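Local coordinates for protein response regulator (Caulobacter vibrioides, PDB 3T0Y) that probably acts in the bacterial general stress response, its sigma-like domain, the part crystallised here, mimicking a sigma factor to sequester an anti-sigma factor, at residues A76-S81 against L90-P95. Sequence-based numbering, arbitrary orientation.
Sequences AIWLSS and LMRIAP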
loop_
_atom_site.group_PDB
_atom_site.type_symbol
_atom_site.label_atom_id
_atom_site.label_comp_id
_atom_site.label_asym_id
_atom_site.label_seq_id
_atom_site.Cartn_x
_atom_site.Cartn_y
_atom_site.Cartn_z
ATOM N N ALA C 76 -8.713 -4.159 -13.223
ATOM C CA ALA C 76 -8.053 -3.725 -14.448
ATOM C C ALA C 76 -6.934 -2.725 -14.177
ATOM O O ALA C 76 -5.862 -2.798 -14.786
ATOM C CB ALA C 76 -9.064 -3.117 -15.406
ATOM N N ILE C 77 -7.177 -1.776 -13.283
ATOM C CA ILE C 77 -6.138 -0.794 -13.007
ATOM C C ILE C 77 -5.087 -1.431 -12.107
ATOM O O ILE C 77 -3.916 -1.112 -12.201
ATOM C CB ILE C 77 -6.680 0.543 -12.416
ATOM C CG1 ILE C 77 -7.385 0.316 -11.079
ATOM C CG2 ILE C 77 -7.606 1.256 -13.406
ATOM C CD1 ILE C 77 -6.440 0.303 -9.905
ATOM N N TRP C 78 -5.510 -2.348 -11.244
ATOM C CA TRP C 78 -4.566 -3.040 -10.374
ATOM C C TRP C 78 -3.578 -3.833 -11.212
ATOM O O TRP C 78 -2.362 -3.765 -11.020
ATOM C CB TRP C 78 -5.291 -3.991 -9.425
ATOM C CG TRP C 78 -4.343 -4.810 -8.634
ATOM C CD1 TRP C 78 -3.599 -4.401 -7.570
ATOM C CD2 TRP C 78 -4.026 -6.187 -8.841
ATOM N NE1 TRP C 78 -2.822 -5.439 -7.103
ATOM C CE2 TRP C 78 -3.075 -6.552 -7.860
ATOM C CE3 TRP C 78 -4.449 -7.151 -9.761
ATOM C CZ2 TRP C 78 -2.531 -7.837 -7.782
ATOM C CZ3 TRP C 78 -3.923 -8.425 -9.674
ATOM C CH2 TRP C 78 -2.971 -8.758 -8.685
ATOM N N LEU C 79 -4.135 -4.587 -12.143
ATOM C CA LEU C 79 -3.375 -5.390 -13.075
ATOM C C LEU C 79 -2.357 -4.541 -13.816
ATOM O O LEU C 79 -1.165 -4.844 -13.818
ATOM C CB LEU C 79 -4.341 -6.002 -14.087
ATOM C CG LEU C 79 -3.905 -7.321 -14.693
ATOM C CD1 LEU C 79 -3.491 -8.260 -13.571
ATOM C CD2 LEU C 79 -5.037 -7.907 -15.509
ATOM N N SER C 80 -2.840 -3.471 -14.441
ATOM C CA SER C 80 -2.011 -2.598 -15.270
ATOM C C SER C 80 -0.970 -1.762 -14.503
ATOM O O SER C 80 -0.163 -1.053 -15.108
ATOM C CB SER C 80 -2.902 -1.645 -16.076
ATOM O OG SER C 80 -3.236 -0.495 -15.308
ATOM N N SER C 81 -0.990 -1.818 -13.176
ATOM C CA SER C 81 -0.060 -0.999 -12.415
ATOM C C SER C 81 1.360 -1.573 -12.506
ATOM O O SER C 81 2.334 -0.858 -12.292
ATOM C CB SER C 81 -0.529 -0.802 -10.957
ATOM O OG SER C 81 -0.236 -1.932 -10.151
ATOM N N LEU C 90 5.770 0.309 -7.531
ATOM C CA LEU C 90 6.156 0.021 -6.151
ATOM C C LEU C 90 4.945 -0.406 -5.319
ATOM O O LEU C 90 5.089 -1.099 -4.317
ATOM C CB LEU C 90 6.825 1.235 -5.508
ATOM C CG LEU C 90 8.207 1.658 -6.021
ATOM C CD1 LEU C 90 8.536 3.060 -5.544
ATOM C CD2 LEU C 90 9.308 0.682 -5.588
HETATM N N MSE C 91 3.748 -0.018 -5.747
HETATM C CA MSE C 91 2.557 -0.332 -4.971
HETATM C C MSE C 91 2.158 -1.820 -5.077
HETATM O O MSE C 91 1.309 -2.311 -4.316
HETATM C CB MSE C 91 1.410 0.608 -5.340
HETATM C CG MSE C 91 1.736 2.089 -5.086
HETATM SE SE MSE C 91 2.573 2.464 -3.327
HETATM C CE MSE C 91 0.891 2.544 -2.395
ATOM N N ARG C 92 2.783 -2.528 -6.018
ATOM C CA ARG C 92 2.550 -3.968 -6.198
ATOM C C ARG C 92 3.427 -4.805 -5.282
ATOM O O ARG C 92 3.296 -6.020 -5.241
ATOM C CB ARG C 92 2.819 -4.376 -7.647
ATOM C CG ARG C 92 1.822 -3.795 -8.623
ATOM C CD ARG C 92 0.480 -4.460 -8.421
ATOM N NE ARG C 92 0.613 -5.888 -8.680
ATOM C CZ ARG C 92 0.307 -6.464 -9.836
ATOM N NH1 ARG C 92 -0.195 -5.734 -10.823
ATOM N NH2 ARG C 92 0.482 -7.774 -9.991
ATOM N N ILE C 93 4.350 -4.159 -4.575
ATOM C CA ILE C 93 5.172 -4.858 -3.603
ATOM C C ILE C 93 4.493 -4.871 -2.224
ATOM O O ILE C 93 3.972 -3.849 -1.759
ATOM C CB ILE C 93 6.534 -4.165 -3.479
ATOM C CG1 ILE C 93 7.257 -4.228 -4.824
ATOM C CG2 ILE C 93 7.344 -4.791 -2.362
ATOM C CD1 ILE C 93 8.378 -3.268 -4.947
ATOM N N ALA C 94 4.504 -6.025 -1.572
ATOM C CA ALA C 94 3.970 -6.126 -0.215
ATOM C C ALA C 94 4.558 -4.999 0.597
ATOM O O ALA C 94 5.768 -4.771 0.548
ATOM C CB ALA C 94 4.323 -7.463 0.420
ATOM N N PRO C 95 3.706 -4.287 1.341
ATOM C CA PRO C 95 4.102 -3.104 2.118
ATOM C C PRO C 95 5.379 -3.279 2.962
ATOM O O PRO C 95 6.250 -2.406 2.907
ATOM C CB PRO C 95 2.881 -2.848 3.005
ATOM C CG PRO C 95 1.712 -3.342 2.154
ATOM C CD PRO C 95 2.259 -4.545 1.420
#
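With CG anti to the carbonyl carbon (chi1 -67°) and bends at chi2 and chi3, the folded chain of R92 turns its guanidinium over the indole of W78. W78 has CG anti to the backbone N and beside the carbonyl carbon, which lets its ring and its O meet the same arginine. The two side chains cross at about a right angle, but their flat ends stack with planes 20° apart. R92 CZ lies over the six-membered ring of W78, 4.1 Å from its centroid, which makes a cation-pi contact. The overlap is offset toward the rim. R92 NH2 sits 3.7 Å from W78 CZ2, while R92 CD approaches W78 NE1.

The terminal nitrogen NH1, on the same side of the CZ-NE bond as CD, turns to the last turn of helix 66-80. R92 NH1 gives a weak hydrogen bond to W78 O at 2.9 Å and another to L79 O at 3.3 Å. Both are strongly bent, the first to 122° at the hydrogen. They bring a positive group to carbonyls in this last turn, where it would probably be favoured by the helix dipole. L79 O and S81 OG lie at the guanidinium edge, in its plane. S81 OG is 3.1 Å from R92 CD, close against the aliphatic part of the arginine. The same hydroxyl donates to W78 O at 2.9 Å and is also hydrogen-bonded to Y45 OH. W78 O further accepts from S81 N.

Y45 of helix 39-54 also meets the W78 ring edge-to-face. The other terminal nitrogen, R92 NH2, forms a salt bridge with E139 OE2 on helix 122-140. R92 thus joins two helices, by the cation-pi stack on W78 and the salt bridge to E139. This is consistent with a link between the PhyR sigma2 helices and the sigma-like part that follows.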